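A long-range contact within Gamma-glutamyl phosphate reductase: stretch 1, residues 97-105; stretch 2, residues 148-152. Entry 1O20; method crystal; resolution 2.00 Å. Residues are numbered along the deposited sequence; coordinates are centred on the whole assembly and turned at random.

Stretch 1, residues 97-105: VIGLKDPVG
Stretch 2, residues 148-152: LKSGN

How does the end of the first helix receive the second stretch? Val-97 and Ile-98 continue a helix begun earlier in the chain (phi/psi -64/-43 and -54/-42), and Leu-100 N still bonds back to Val-97 O at 3.1 Å. The CA traces 97 to 104 and 148 to 152 run broadly the same way, so Val-97 meets Lys-149 and, further on, Val-104 meets Ser-150. Against Val-97 comes Lys-149, the last helical residue of stretch 2 (-61/-39), whose CA-to-CB bond points toward stretch 1. Val-97, chi1 t at 171°, has its CA-to-CB bond sideways and lays its CG1 3.7 Å from Lys-149 CB, an apolar contact at the root of the lysine. Ile-98 points its CA-to-CB bond away, with chi1 m and chi2 t; Gly-99 follows at -75/-15.

Where does the lysine's charge go? Its chain runs t, p, t through chi1 to chi3 (177°, 82°, -176°), with chi4 off at -146°, which brings the ammonium among the carbonyl oxygens of Val-97, Ile-98 and Leu-100, where the helix gives way to loop. Lys-149 NZ donates to Val-97 O at 2.9 Å and to Leu-100 O at 2.8 Å. Ile-98 O also lies 2.9 Å from Lys-149 NZ, but the angle is too poor for a hydrogen bond. The Val-97 carbonyl thus accepts from both the Leu-100 amide and the lysine. Lys-149 alone gives 134 Å² to a contact burying 324 Å² over both sides.

What path does stretch 1 take after the helix? Leu-100 and Lys-101 are extended, at -73/150 and -71/136; Leu-100 points its CA-to-CB bond toward stretch 2 with an m, t rotamer, while that of Lys-101, modelled only to CB, points away. In Asp-102 (-72/121, chi1 t, chi2 -16°) this bond is sideways, with CB 4.3 Å from Lys-149 CE. Its OD1 accepts from Val-104 N at 2.9 Å, bracing the turn through Pro-103 (-76/-18, C-gamma endo). No salt bridge joins this aspartate to Lys-149, whose two bonds to stretch 1 go to main-chain oxygens; the amine is also bonded elsewhere in the structure.

How does the contact close beyond the proline? Pro-103 CG meets Ser-150 CB at 4.5 Å, where stretch 2 has just left helical geometry (-86/10, chi1 p). Val-104 (-65/132, chi1 t) gives the closest backbone register, its CA 6.3 Å from Ser-150 CA, and its CA-to-CB bond points toward stretch 2, with CG2 3.3 Å from Ser-150 O. Gly-151, at 78/18, completes the turn as its N bonds to Leu-148 O at 2.9 Å; a CB there would lie 3.6 Å from Val-104 CG2 and be jammed against the carbonyl of Ser-150. Gly-105, at 83/-7, then carries stretch 1 out of contact.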

ATOM      1  N   VAL A  97      15.477   4.738   1.422  1.00 18.56           N
ATOM      2  CA  VAL A  97      14.994   5.752   0.495  1.00 17.39           C
ATOM      3  C   VAL A  97      16.157   6.573  -0.083  1.00 17.83           C
ATOM      4  O   VAL A  97      16.183   6.833  -1.278  1.00 18.53           O
ATOM      5  CB  VAL A  97      13.844   6.630   1.160  1.00 16.72           C
ATOM      6  CG1 VAL A  97      13.476   7.796   0.325  1.00 15.21           C
ATOM      7  CG2 VAL A  97      12.583   5.747   1.392  1.00 16.70           C
ATOM      8  N   ILE A  98      17.123   6.963   0.749  1.00 18.24           N
ATOM      9  CA  ILE A  98      18.292   7.667   0.269  1.00 19.50           C
ATOM     10  C   ILE A  98      18.974   6.866  -0.851  1.00 20.53           C
ATOM     11  O   ILE A  98      19.407   7.429  -1.822  1.00 20.81           O
ATOM     12  CB  ILE A  98      19.274   7.951   1.411  1.00 19.26           C
ATOM     13  CG1 ILE A  98      18.754   9.047   2.333  1.00 19.47           C
ATOM     14  CG2 ILE A  98      20.642   8.379   0.907  1.00 21.16           C
ATOM     15  CD1 ILE A  98      19.374   8.980   3.686  1.00 19.67           C
ATOM     16  N   GLY A  99      19.077   5.554  -0.707  1.00 21.96           N
ATOM     17  CA  GLY A  99      19.723   4.729  -1.723  1.00 21.64           C
ATOM     18  C   GLY A  99      18.939   4.477  -2.995  1.00 21.62           C
ATOM     19  O   GLY A  99      19.524   4.060  -3.952  1.00 21.48           O
ATOM     20  N   LEU A 100      17.630   4.735  -3.014  1.00 21.36           N
ATOM     21  CA  LEU A 100      16.802   4.535  -4.193  1.00 20.42           C
ATOM     22  C   LEU A 100      17.071   5.594  -5.273  1.00 20.02           C
ATOM     23  O   LEU A 100      17.441   6.710  -4.967  1.00 18.44           O
ATOM     24  CB  LEU A 100      15.305   4.559  -3.820  1.00 20.96           C
ATOM     25  CG  LEU A 100      14.836   3.476  -2.833  1.00 20.70           C
ATOM     26  CD1 LEU A 100      13.387   3.656  -2.420  1.00 19.04           C
ATOM     27  CD2 LEU A 100      15.059   2.087  -3.481  1.00 22.97           C
ATOM     28  N   LYS A 101      16.889   5.231  -6.544  1.00 19.54           N
ATOM     29  CA  LYS A 101      17.050   6.202  -7.639  1.00 19.78           C
ATOM     30  C   LYS A 101      15.901   7.205  -7.622  1.00 19.62           C
ATOM     31  O   LYS A 101      14.736   6.852  -7.417  1.00 19.26           O
ATOM     32  CB  LYS A 101      17.128   5.498  -9.028  1.00 21.20           C
ATOM     33  N   ASP A 102      16.244   8.463  -7.800  1.00 19.51           N
ATOM     34  CA  ASP A 102      15.288   9.540  -7.875  1.00 20.02           C
ATOM     35  C   ASP A 102      14.561   9.416  -9.212  1.00 19.66           C
ATOM     36  O   ASP A 102      15.211   9.481 -10.238  1.00 20.03           O
ATOM     37  CB  ASP A 102      16.058  10.870  -7.795  1.00 20.12           C
ATOM     38  CG  ASP A 102      15.167  12.073  -7.635  1.00 20.49           C
ATOM     39  OD1 ASP A 102      13.933  11.977  -7.874  1.00 19.82           O
ATOM     40  OD2 ASP A 102      15.640  13.176  -7.279  1.00 19.10           O
ATOM     41  N   PRO A 103      13.234   9.271  -9.233  1.00 19.40           N
ATOM     42  CA  PRO A 103      12.528   9.179 -10.521  1.00 18.92           C
ATOM     43  C   PRO A 103      12.396  10.549 -11.203  1.00 18.27           C
ATOM     44  O   PRO A 103      12.155  10.617 -12.408  1.00 18.70           O
ATOM     45  CB  PRO A 103      11.142   8.630 -10.138  1.00 19.87           C
ATOM     46  CG  PRO A 103      10.872   9.221  -8.767  1.00 19.66           C
ATOM     47  CD  PRO A 103      12.282   9.191  -8.096  1.00 19.85           C
ATOM     48  N   VAL A 104      12.568  11.622 -10.460  1.00 16.91           N
ATOM     49  CA  VAL A 104      12.398  12.952 -10.999  1.00 18.66           C
ATOM     50  C   VAL A 104      13.456  13.263 -12.076  1.00 19.41           C
ATOM     51  O   VAL A 104      14.644  13.084 -11.841  1.00 20.09           O
ATOM     52  CB  VAL A 104      12.446  14.053  -9.905  1.00 18.95           C
ATOM     53  CG1 VAL A 104      12.366  15.470 -10.548  1.00 18.75           C
ATOM     54  CG2 VAL A 104      11.283  13.885  -8.899  1.00 19.98           C
ATOM     55  N   GLY A 105      13.006  13.792 -13.217  1.00 19.75           N
ATOM     56  CA  GLY A 105      13.875  14.021 -14.349  1.00 19.05           C
ATOM     57  C   GLY A 105      14.145  12.830 -15.260  1.00 19.43           C
ATOM     58  O   GLY A 105      14.802  13.043 -16.275  1.00 19.35           O
ATOM     59  N   LEU A 148       9.168  13.360  -0.004  1.00 12.93           N
ATOM     60  CA  LEU A 148      10.253  14.300  -0.165  1.00 14.75           C
ATOM     61  C   LEU A 148      11.223  13.836  -1.274  1.00 15.45           C
ATOM     62  O   LEU A 148      11.648  14.654  -2.087  1.00 15.66           O
ATOM     63  CB  LEU A 148      11.011  14.492   1.159  1.00 14.78           C
ATOM     64  CG  LEU A 148      10.292  15.192   2.334  1.00 15.26           C
ATOM     65  CD1 LEU A 148      11.247  15.390   3.498  1.00 18.15           C
ATOM     66  CD2 LEU A 148       9.651  16.473   1.923  1.00 17.07           C
ATOM     67  N   LYS A 149      11.543  12.536  -1.292  1.00 14.80           N
ATOM     68  CA  LYS A 149      12.506  11.995  -2.228  1.00 15.06           C
ATOM     69  C   LYS A 149      12.026  12.216  -3.639  1.00 14.98           C
ATOM     70  O   LYS A 149      12.837  12.478  -4.544  1.00 15.54           O
ATOM     71  CB  LYS A 149      12.688  10.524  -2.030  1.00 14.79           C
ATOM     72  CG  LYS A 149      13.634   9.840  -3.036  1.00 15.16           C
ATOM     73  CD  LYS A 149      15.090  10.007  -2.664  1.00 15.17           C
ATOM     74  CE  LYS A 149      16.042   9.400  -3.731  1.00 15.86           C
ATOM     75  NZ  LYS A 149      17.270   8.832  -3.132  1.00 13.39           N
ATOM     76  N   SER A 150      10.720  12.062  -3.829  1.00 14.73           N
ATOM     77  CA  SER A 150      10.110  12.223  -5.133  1.00 14.50           C
ATOM     78  C   SER A 150       9.744  13.665  -5.461  1.00 14.15           C
ATOM     79  O   SER A 150       9.081  13.926  -6.462  1.00 13.22           O
ATOM     80  CB  SER A 150       8.926  11.264  -5.316  1.00 14.78           C
ATOM     81  OG  SER A 150       7.954  11.407  -4.323  1.00 15.79           O
ATOM     82  N   GLY A 151      10.195  14.623  -4.650  1.00 13.61           N
ATOM     83  CA  GLY A 151       9.933  16.010  -4.924  1.00 13.72           C
ATOM     84  C   GLY A 151       8.545  16.514  -4.580  1.00 13.89           C
ATOM     85  O   GLY A 151       8.128  17.595  -5.035  1.00 13.22           O
ATOM     86  N   ASN A 152       7.831  15.772  -3.753  1.00 12.89           N
ATOM     87  CA  ASN A 152       6.508  16.175  -3.297  1.00 13.53           C
ATOM     88  C   ASN A 152       6.444  16.671  -1.840  1.00 13.87           C
ATOM     89  O   ASN A 152       7.020  16.077  -0.957  1.00 13.84           O
ATOM     90  CB  ASN A 152       5.571  14.969  -3.465  1.00 14.48           C
ATOM     91  CG  ASN A 152       5.550  14.441  -4.892  1.00 13.87           C
ATOM     92  OD1 ASN A 152       5.228  15.180  -5.819  1.00 12.37           O
ATOM     93  ND2 ASN A 152       5.945  13.216  -5.076  1.00 13.55           N
TER